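PDB 4YHC: sterol regulatory element-binding protein cleavage-activating protein, which serves as the escort protein that sre1 needs for its processing at low sterol and low oxygen, and is represented here by its WD40 domain. Local coordinates for residues 290-293 and 298-301; 345-350 and 411-416. The protein carries 9 engineered substitutions. One frame throughout, in Å; residues are numbered along the deposited sequence.

In the fold
Beta-propeller construction, in which short antiparallel sheets pack face against face, is illustrated by two contacts whose centres lie about 11 Å apart on the same side of the WD40 domain. Contact 1 comes first along the chain and joins strands 281-292 and 299-304 within one sheet; contact 2 follows, packing strand 344-349 of that sheet against strand 406-416 of the next. Strands 299-304 and 344-349 are neighbours, and probable backbone bonds, Tyr301 N to His347 O (2.8 Å) and Val299 O to Val349 N (3.0 Å), couple the two sites. Edge-on bonding and face-on packing thus meet in a domain whose region for sre1 binding, inferred by similarity, includes both.

Contact 1: 290-293 and 298-301; sequences CFTH and KVLY
Phe291 and Leu300 form the hydrogen-bonded pair of this antiparallel hairpin: Leu300 N reaches Phe291 O at 2.9 Å with an almost straight N-H...O angle of 176°, and Phe291 N answers to Leu300 O at 3.1 Å. Where the strands give way to the turn, His293 N adds a bond to Lys298 O at 2.9 Å, its donor tilted from the carbonyl plane.

Packing differs on the two faces. On one, Leu300 CB lies over a face of the Phe291 ring, near its rim, 4.1 Å from CZ. On the other, Cys290 turns SG opposite its own backbone N (chi1 179°), which brings the sulfur into an oblique sulfur-aromatic contact with the Tyr301 ring, 3.4 Å from CE2, while Val299 CG1 touches the same SG at 3.9 Å. The Tyr301 hydroxyl is hydrogen-bonded to Ser355 OG; a leucine in its place would probably leave that serine without its mate and strip the sulfur of its aromatic neighbour.

Beyond the hairpin, Cys290 pairs through its backbone with Ser269, Tyr301 contacts Met357 of strand 354-357 in the adjoining sheet, and Leu300 packs on Ile346 of strand 344-349, the next strand across its own sheet.

Contact 2: 345-350 and 411-416; sequences NIHEVE and EVWMYS
Adjacent sheets of the WD40 propeller meet here face to face, with His347 and Val349 of one strand set against Tyr415 and Trp413 of the other. The strand segments run nearly antiparallel, but their axes come no closer than 10.4 Å. No hydrogen bond crosses between the segments, and the interval is bridged by side chains.

The His347 and Tyr415 rings make a face-to-face stack, their centroids 4.4 Å apart and their planes 11° from parallel. The rings are slid against each other: His347 ND1 lies over the middle of the Tyr415 ring, whereas Tyr415 CG sits over the margin of the imidazole, and the nearest atoms are His347 CG and Tyr415 CD2 at 4.1 Å. Both residues extend CG opposite the backbone N (chi1 -179° for His347), carrying the two side chains past each other in opposite directions.

Two residues along each strand, the indole of Trp413 continues the interface. Its far six-membered ring meets Val349, with CH2 4.0 Å from Val349 CG2 and CZ2 4.1 Å from Val349 CG1, so that both methyls of the valine engage it. Trp413 CZ3 also comes obliquely to within 4.3 Å of His347 NE2, making the histidine a common neighbour of both aromatic residues. The indole N-H is satisfied separately, because Trp413 NE1 is hydrogen-bonded to Ser353 OG.

Glu350 and Glu411 approach each other at the end of the interface, where like charges would probably repel; Arg368 is likely to ease this through its salt bridge to Glu411 and a long, weak ion pair with Glu350. Ile364, on the strand next to 406-416, contacts both His347 and Trp413. Interlocking aromatic and aliphatic side chains between neighbouring sheets are a familiar feature of blade-to-blade packing in beta-propellers.

Contact 1: 290-293 and 298-301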
loop_
_atom_site.group_PDB
_atom_site.type_symbol
_atom_site.label_atom_id
_atom_site.label_comp_id
_atom_site.label_asym_id
_atom_site.label_seq_id
_atom_site.Cartn_x
_atom_site.Cartn_y
_atom_site.Cartn_z
ATOM N N CYS A 290 10.814 2.991 2.658
ATOM C CA CYS A 290 10.327 3.790 3.759
ATOM C C CYS A 290 10.291 2.902 4.959
ATOM O O CYS A 290 9.812 1.791 4.901
ATOM C CB CYS A 290 8.895 4.312 3.495
ATOM S SG CYS A 290 8.226 5.300 4.858
ATOM N N PHE A 291 10.767 3.414 6.076
ATOM C CA PHE A 291 10.731 2.669 7.370
ATOM C C PHE A 291 10.890 3.614 8.576
ATOM O O PHE A 291 11.206 4.795 8.409
ATOM C CB PHE A 291 11.765 1.531 7.373
ATOM C CG PHE A 291 13.166 2.011 7.293
ATOM C CD1 PHE A 291 13.797 2.196 6.085
ATOM C CD2 PHE A 291 13.852 2.314 8.465
ATOM C CE1 PHE A 291 15.114 2.622 6.041
ATOM C CE2 PHE A 291 15.143 2.755 8.435
ATOM C CZ PHE A 291 15.783 2.924 7.227
ATOM N N THR A 292 10.562 3.090 9.748
ATOM C CA THR A 292 10.857 3.731 11.024
ATOM C C THR A 292 12.065 3.105 11.626
ATOM O O THR A 292 12.210 1.893 11.722
ATOM C CB THR A 292 9.668 3.620 11.967
ATOM O OG1 THR A 292 8.563 4.248 11.311
ATOM C CG2 THR A 292 9.920 4.353 13.335
ATOM N N HIS A 293 13.004 3.966 11.906
ATOM C CA HIS A 293 14.301 3.588 12.407
ATOM C C HIS A 293 14.067 3.056 13.832
ATOM O O HIS A 293 13.422 3.742 14.678
ATOM C CB HIS A 293 15.141 4.859 12.398
ATOM C CG HIS A 293 16.607 4.623 12.504
ATOM N ND1 HIS A 293 17.205 4.033 13.619
ATOM C CD2 HIS A 293 17.592 4.861 11.628
ATOM C CE1 HIS A 293 18.512 3.976 13.413
ATOM N NE2 HIS A 293 18.766 4.481 12.217
ATOM N N LYS A 298 12.674 7.680 14.137
ATOM C CA LYS A 298 12.410 8.646 13.056
ATOM C C LYS A 298 11.949 7.892 11.787
ATOM O O LYS A 298 12.383 6.804 11.513
ATOM C CB LYS A 298 13.646 9.452 12.686
ATOM C CG LYS A 298 14.174 10.339 13.809
ATOM C CD LYS A 298 13.322 11.561 14.012
ATOM C CE LYS A 298 14.009 12.584 14.921
ATOM N NZ LYS A 298 13.602 12.299 16.315
ATOM N N VAL A 299 11.120 8.536 10.980
ATOM C CA VAL A 299 10.768 7.958 9.645
ATOM C C VAL A 299 11.837 8.359 8.622
ATOM O O VAL A 299 12.193 9.500 8.460
ATOM C CB VAL A 299 9.339 8.340 9.234
ATOM C CG1 VAL A 299 8.941 7.776 7.810
ATOM C CG2 VAL A 299 8.364 7.875 10.310
ATOM N N LEU A 300 12.328 7.371 7.924
ATOM C CA LEU A 300 13.345 7.540 6.919
ATOM C C LEU A 300 12.937 7.025 5.507
ATOM O O LEU A 300 12.233 6.065 5.373
ATOM C CB LEU A 300 14.622 6.843 7.347
ATOM C CG LEU A 300 15.648 7.341 8.362
ATOM C CD1 LEU A 300 16.483 8.431 7.779
ATOM C CD2 LEU A 300 15.003 7.829 9.611
ATOM N N TYR A 301 13.454 7.697 4.500
ATOM C CA TYR A 301 13.251 7.352 3.075
ATOM C C TYR A 301 14.597 7.203 2.422
ATOM O O TYR A 301 15.426 8.106 2.478
ATOM C CB TYR A 301 12.429 8.416 2.372
ATOM C CG TYR A 301 11.045 8.541 2.934
ATOM C CD1 TYR A 301 10.792 9.335 4.050
ATOM C CD2 TYR A 301 9.976 7.875 2.314
ATOM C CE1 TYR A 301 9.511 9.456 4.568
ATOM C CE2 TYR A 301 8.707 7.976 2.819
ATOM C CZ TYR A 301 8.463 8.791 3.933
ATOM O OH TYR A 301 7.219 8.811 4.433
#

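Contact 2: 345-350 and 411-416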
loop_
_atom_site.group_PDB
_atom_site.type_symbol
_atom_site.label_atom_id
_atom_site.label_comp_id
_atom_site.label_asym_id
_atom_site.label_seq_id
_atom_site.Cartn_x
_atom_site.Cartn_y
_atom_site.Cartn_z
ATOM N N ASN A 345 20.228 8.007 -1.419
ATOM C CA ASN A 345 19.913 9.324 -0.924
ATOM C C ASN A 345 18.893 9.103 0.203
ATOM O O ASN A 345 17.979 8.316 0.029
ATOM C CB ASN A 345 19.337 10.172 -2.036
ATOM C CG ASN A 345 20.398 10.588 -3.059
ATOM O OD1 ASN A 345 21.352 11.321 -2.732
ATOM N ND2 ASN A 345 20.239 10.131 -4.306
ATOM N N ILE A 346 19.084 9.772 1.331
ATOM C CA ILE A 346 18.359 9.511 2.535
ATOM C C ILE A 346 17.667 10.787 2.959
ATOM O O ILE A 346 18.251 11.857 3.011
ATOM C CB ILE A 346 19.318 9.062 3.653
ATOM C CG1 ILE A 346 20.047 7.816 3.246
ATOM C CG2 ILE A 346 18.612 8.801 4.975
ATOM C CD1 ILE A 346 21.132 7.425 4.243
ATOM N N HIS A 347 16.398 10.683 3.267
ATOM C CA HIS A 347 15.651 11.827 3.725
ATOM C C HIS A 347 14.993 11.384 5.022
ATOM O O HIS A 347 14.205 10.392 5.038
ATOM C CB HIS A 347 14.593 12.180 2.676
ATOM C CG HIS A 347 13.767 13.376 3.016
ATOM N ND1 HIS A 347 14.246 14.664 2.932
ATOM C CD2 HIS A 347 12.515 13.478 3.527
ATOM C CE1 HIS A 347 13.324 15.511 3.363
ATOM N NE2 HIS A 347 12.270 14.813 3.729
ATOM N N GLU A 348 15.268 12.137 6.088
ATOM C CA GLU A 348 14.722 11.867 7.396
ATOM C C GLU A 348 13.646 12.871 7.689
ATOM O O GLU A 348 13.845 14.025 7.454
ATOM C CB GLU A 348 15.844 12.019 8.450
ATOM C CG GLU A 348 15.360 11.948 9.903
ATOM C CD GLU A 348 16.594 11.829 10.874
ATOM O OE1 GLU A 348 16.558 11.125 11.868
ATOM O OE2 GLU A 348 17.663 12.361 10.585
ATOM N N VAL A 349 12.524 12.439 8.219
ATOM C CA VAL A 349 11.422 13.320 8.517
ATOM C C VAL A 349 11.309 13.600 10.047
ATOM O O VAL A 349 11.359 12.657 10.869
ATOM C CB VAL A 349 10.072 12.642 8.082
ATOM C CG1 VAL A 349 8.892 13.487 8.505
ATOM C CG2 VAL A 349 10.065 12.374 6.605
ATOM N N GLU A 350 11.009 14.845 10.393
ATOM C CA GLU A 350 10.720 15.251 11.792
ATOM C C GLU A 350 9.418 14.640 12.286
ATOM O O GLU A 350 8.460 14.439 11.532
ATOM C CB GLU A 350 10.693 16.775 11.967
ATOM C CG GLU A 350 9.543 17.482 11.260
ATOM C CD GLU A 350 9.552 18.989 11.531
ATOM O OE1 GLU A 350 10.129 19.399 12.563
ATOM O OE2 GLU A 350 8.980 19.767 10.731
ATOM N N GLU A 411 1.663 23.183 7.665
ATOM C CA GLU A 411 2.632 23.181 6.620
ATOM C C GLU A 411 2.352 21.880 5.813
ATOM O O GLU A 411 2.215 20.795 6.392
ATOM C CB GLU A 411 4.058 23.233 7.132
ATOM C CG GLU A 411 5.076 23.141 5.994
ATOM C CD GLU A 411 6.458 22.680 6.410
ATOM O OE1 GLU A 411 6.626 22.090 7.509
ATOM O OE2 GLU A 411 7.396 22.866 5.591
ATOM N N VAL A 412 2.112 22.054 4.523
ATOM C CA VAL A 412 1.998 20.960 3.532
ATOM C C VAL A 412 3.237 20.928 2.712
ATOM O O VAL A 412 3.656 21.956 2.138
ATOM C CB VAL A 412 0.830 21.185 2.607
ATOM C CG1 VAL A 412 0.483 19.906 1.867
ATOM C CG2 VAL A 412 -0.331 21.655 3.419
ATOM N N TRP A 413 3.893 19.784 2.625
ATOM C CA TRP A 413 5.151 19.794 1.911
ATOM C C TRP A 413 5.353 18.589 1.022
ATOM O O TRP A 413 4.699 17.559 1.180
ATOM C CB TRP A 413 6.342 19.930 2.888
ATOM C CG TRP A 413 6.391 18.887 4.000
ATOM C CD1 TRP A 413 5.938 19.001 5.215
ATOM C CD2 TRP A 413 6.996 17.587 3.907
ATOM N NE1 TRP A 413 6.182 17.836 5.937
ATOM C CE2 TRP A 413 6.852 16.965 5.147
ATOM C CE3 TRP A 413 7.641 16.912 2.906
ATOM C CZ2 TRP A 413 7.310 15.643 5.401
ATOM C CZ3 TRP A 413 8.066 15.612 3.136
ATOM C CH2 TRP A 413 7.924 15.007 4.404
ATOM N N MET A 414 6.318 18.717 0.115
ATOM C CA MET A 414 6.689 17.622 -0.745
ATOM C C MET A 414 8.145 17.580 -0.946
ATOM O O MET A 414 8.815 18.588 -0.845
ATOM C CB MET A 414 5.996 17.768 -2.091
ATOM C CG MET A 414 6.260 19.075 -2.845
ATOM S SD MET A 414 5.906 18.985 -4.678
ATOM C CE MET A 414 6.972 17.699 -5.275
ATOM N N TYR A 415 8.651 16.400 -1.241
ATOM C CA TYR A 415 10.017 16.202 -1.599
ATOM C C TYR A 415 10.074 15.312 -2.857
ATOM O O TYR A 415 9.539 14.182 -2.868
ATOM C CB TYR A 415 10.787 15.541 -0.448
ATOM C CG TYR A 415 12.284 15.371 -0.723
ATOM C CD1 TYR A 415 13.134 16.495 -0.755
ATOM C CD2 TYR A 415 12.828 14.118 -0.943
ATOM C CE1 TYR A 415 14.501 16.356 -1.023
ATOM C CE2 TYR A 415 14.166 13.968 -1.231
ATOM C CZ TYR A 415 15.003 15.084 -1.250
ATOM O OH TYR A 415 16.324 14.891 -1.532
ATOM N N SER A 416 10.737 15.813 -3.907
ATOM C CA SER A 416 10.950 15.045 -5.125
ATOM C C SER A 416 12.278 14.335 -4.984
ATOM O O SER A 416 13.339 15.010 -4.982
ATOM C CB SER A 416 10.974 15.990 -6.329
ATOM O OG SER A 416 11.327 15.260 -7.491
#